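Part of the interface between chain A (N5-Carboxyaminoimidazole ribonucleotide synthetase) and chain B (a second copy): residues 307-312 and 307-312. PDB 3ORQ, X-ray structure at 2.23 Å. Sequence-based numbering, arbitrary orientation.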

# COMPACT_ATOMS: atom_id res chain seq x y z
N ILE A 307 0.97 13.44 -11.85
CA ILE A 307 1.08 12.94 -10.50
C ILE A 307 1.13 14.09 -9.50
O ILE A 307 1.81 15.09 -9.74
CB ILE A 307 2.29 12.00 -10.36
CG1 ILE A 307 2.00 10.71 -11.15
CG2 ILE A 307 2.48 11.59 -8.89
CD1 ILE A 307 3.13 10.33 -11.95
N GLU A 308 0.37 13.97 -8.41
CA GLU A 308 0.31 15.06 -7.44
C GLU A 308 1.16 14.72 -6.27
O GLU A 308 1.04 13.62 -5.74
CB GLU A 308 -1.11 15.32 -6.93
CG GLU A 308 -1.94 16.19 -7.82
CD GLU A 308 -3.26 16.62 -7.19
OE1 GLU A 308 -4.25 16.76 -7.97
OE2 GLU A 308 -3.32 16.82 -5.94
N LEU A 309 1.99 15.65 -5.83
CA LEU A 309 2.64 15.51 -4.53
C LEU A 309 1.67 16.04 -3.45
O LEU A 309 1.46 17.27 -3.32
CB LEU A 309 3.99 16.24 -4.52
CG LEU A 309 4.85 16.19 -3.25
CD1 LEU A 309 5.36 14.80 -2.99
CD2 LEU A 309 5.99 17.12 -3.46
N LEU A 310 1.06 15.15 -2.68
CA LEU A 310 0.08 15.51 -1.61
C LEU A 310 0.79 16.14 -0.38
O LEU A 310 0.25 17.02 0.28
CB LEU A 310 -0.71 14.27 -1.20
CG LEU A 310 -1.44 13.58 -2.36
CD1 LEU A 310 -2.12 12.25 -1.95
CD2 LEU A 310 -2.47 14.55 -3.04
N LYS A 311 2.00 15.70 -0.10
CA LYS A 311 2.79 16.33 0.94
C LYS A 311 4.28 16.09 0.65
O LYS A 311 4.65 15.00 0.19
CB LYS A 311 2.41 15.71 2.29
CG LYS A 311 2.78 16.58 3.49
CD LYS A 311 2.17 16.04 4.79
CE LYS A 311 2.75 16.86 6.00
NZ LYS A 311 2.29 16.29 7.27
N PRO A 312 5.14 17.10 0.94
CA PRO A 312 6.56 16.97 0.64
C PRO A 312 7.13 15.91 1.55
O PRO A 312 6.46 15.53 2.55
CB PRO A 312 7.15 18.32 1.04
CG PRO A 312 6.00 19.31 1.01
CD PRO A 312 4.79 18.45 1.46
N ILE B 307 -4.41 12.13 12.44
CA ILE B 307 -4.45 11.69 11.07
C ILE B 307 -4.76 12.90 10.23
O ILE B 307 -5.65 13.68 10.54
CB ILE B 307 -5.52 10.58 10.84
CG1 ILE B 307 -5.28 9.35 11.75
CG2 ILE B 307 -5.61 10.22 9.35
CD1 ILE B 307 -3.92 8.72 11.64
N GLU B 308 -4.00 13.06 9.17
CA GLU B 308 -4.18 14.16 8.26
C GLU B 308 -4.95 13.66 7.01
O GLU B 308 -4.62 12.62 6.45
CB GLU B 308 -2.80 14.71 7.89
CG GLU B 308 -2.79 16.06 7.23
CD GLU B 308 -1.41 16.77 7.28
OE1 GLU B 308 -0.66 16.56 8.27
OE2 GLU B 308 -1.10 17.54 6.33
N LEU B 309 -5.98 14.40 6.60
CA LEU B 309 -6.64 14.20 5.30
C LEU B 309 -5.87 14.94 4.22
O LEU B 309 -5.98 16.16 4.11
CB LEU B 309 -8.09 14.70 5.32
CG LEU B 309 -8.85 14.34 4.02
CD1 LEU B 309 -9.06 12.82 3.92
CD2 LEU B 309 -10.20 15.08 3.99
N LEU B 310 -5.10 14.21 3.43
CA LEU B 310 -4.26 14.86 2.42
C LEU B 310 -5.05 15.37 1.21
O LEU B 310 -4.67 16.35 0.58
CB LEU B 310 -3.16 13.89 1.94
CG LEU B 310 -2.18 13.47 3.03
CD1 LEU B 310 -1.25 12.43 2.51
CD2 LEU B 310 -1.39 14.68 3.54
N LYS B 311 -6.14 14.67 0.85
CA LYS B 311 -7.02 15.10 -0.19
C LYS B 311 -8.40 14.48 0.06
O LYS B 311 -8.47 13.32 0.51
CB LYS B 311 -6.48 14.67 -1.54
CG LYS B 311 -7.26 15.26 -2.72
CD LYS B 311 -6.36 15.48 -3.95
CE LYS B 311 -7.22 15.67 -5.26
NZ LYS B 311 -6.36 15.52 -6.42
N PRO B 312 -9.49 15.24 -0.19
CA PRO B 312 -10.83 14.66 -0.01
C PRO B 312 -11.06 13.50 -0.95
O PRO B 312 -10.40 13.42 -2.00
CB PRO B 312 -11.80 15.84 -0.31
CG PRO B 312 -10.95 17.10 -0.15
CD PRO B 312 -9.54 16.67 -0.59

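When two copies of one protein meet through the same short segment, each contact tends to occur twice, with the roles of the chains exchanged. The paired 307-312 segments of this N5-carboxyaminoimidazole ribonucleotide synthetase illustrate the principle well. Neither segment forms regular helix or strand; most residues have extended backbone angles, but A:Leu310 and B:Leu310 (phi/psi near -73/-33) interrupt the run. The segments run nearly antiparallel, their end-to-end directions lying 166° apart. The register centres on A:Leu310 and B:Leu310, whose CA atoms are 6.0 Å apart. Each lysine side chain runs onward along its own segment, so its NZ reaches the glutamate two positions before the other chain's central leucine.

The apolar contact lies at the centre. Both leucines direct their CA-to-CB bonds toward the partner chain, and CB of A:Leu310 meets CB of B:Leu310 at 4.0 Å, a van der Waals separation. The two share the same m, t rotamer. Each leucine also packs against the aliphatic part of the opposing lysine: CD2 of A:Leu310 lies 4.1 Å from CD of B:Lys311, and CD2 of B:Leu310 lies 4.0 Å from CD of A:Lys311. The lysine methylenes thus extend the hydrophobic patch before the chain ends in charge.

The polar contacts are two salt bridges, each also a hydrogen bond donated by the lysine. NZ of B:Lys311 lies 2.9 Å from OE1 of A:Glu308, and NZ of A:Lys311 lies 3.1 Å from OE1 of B:Glu308. A:Lys311 is all-t, whereas B:Lys311 departs at chi2 (149°); the glutamates differ too, with chi1 m in A:Glu308 and t in B:Glu308. The pairing is therefore repeated, although the conformations are not identical. Together the segments bury 311 Å², all contributed by A:Glu308, A:Leu310, A:Lys311, B:Glu308, B:Leu310 and B:Lys311.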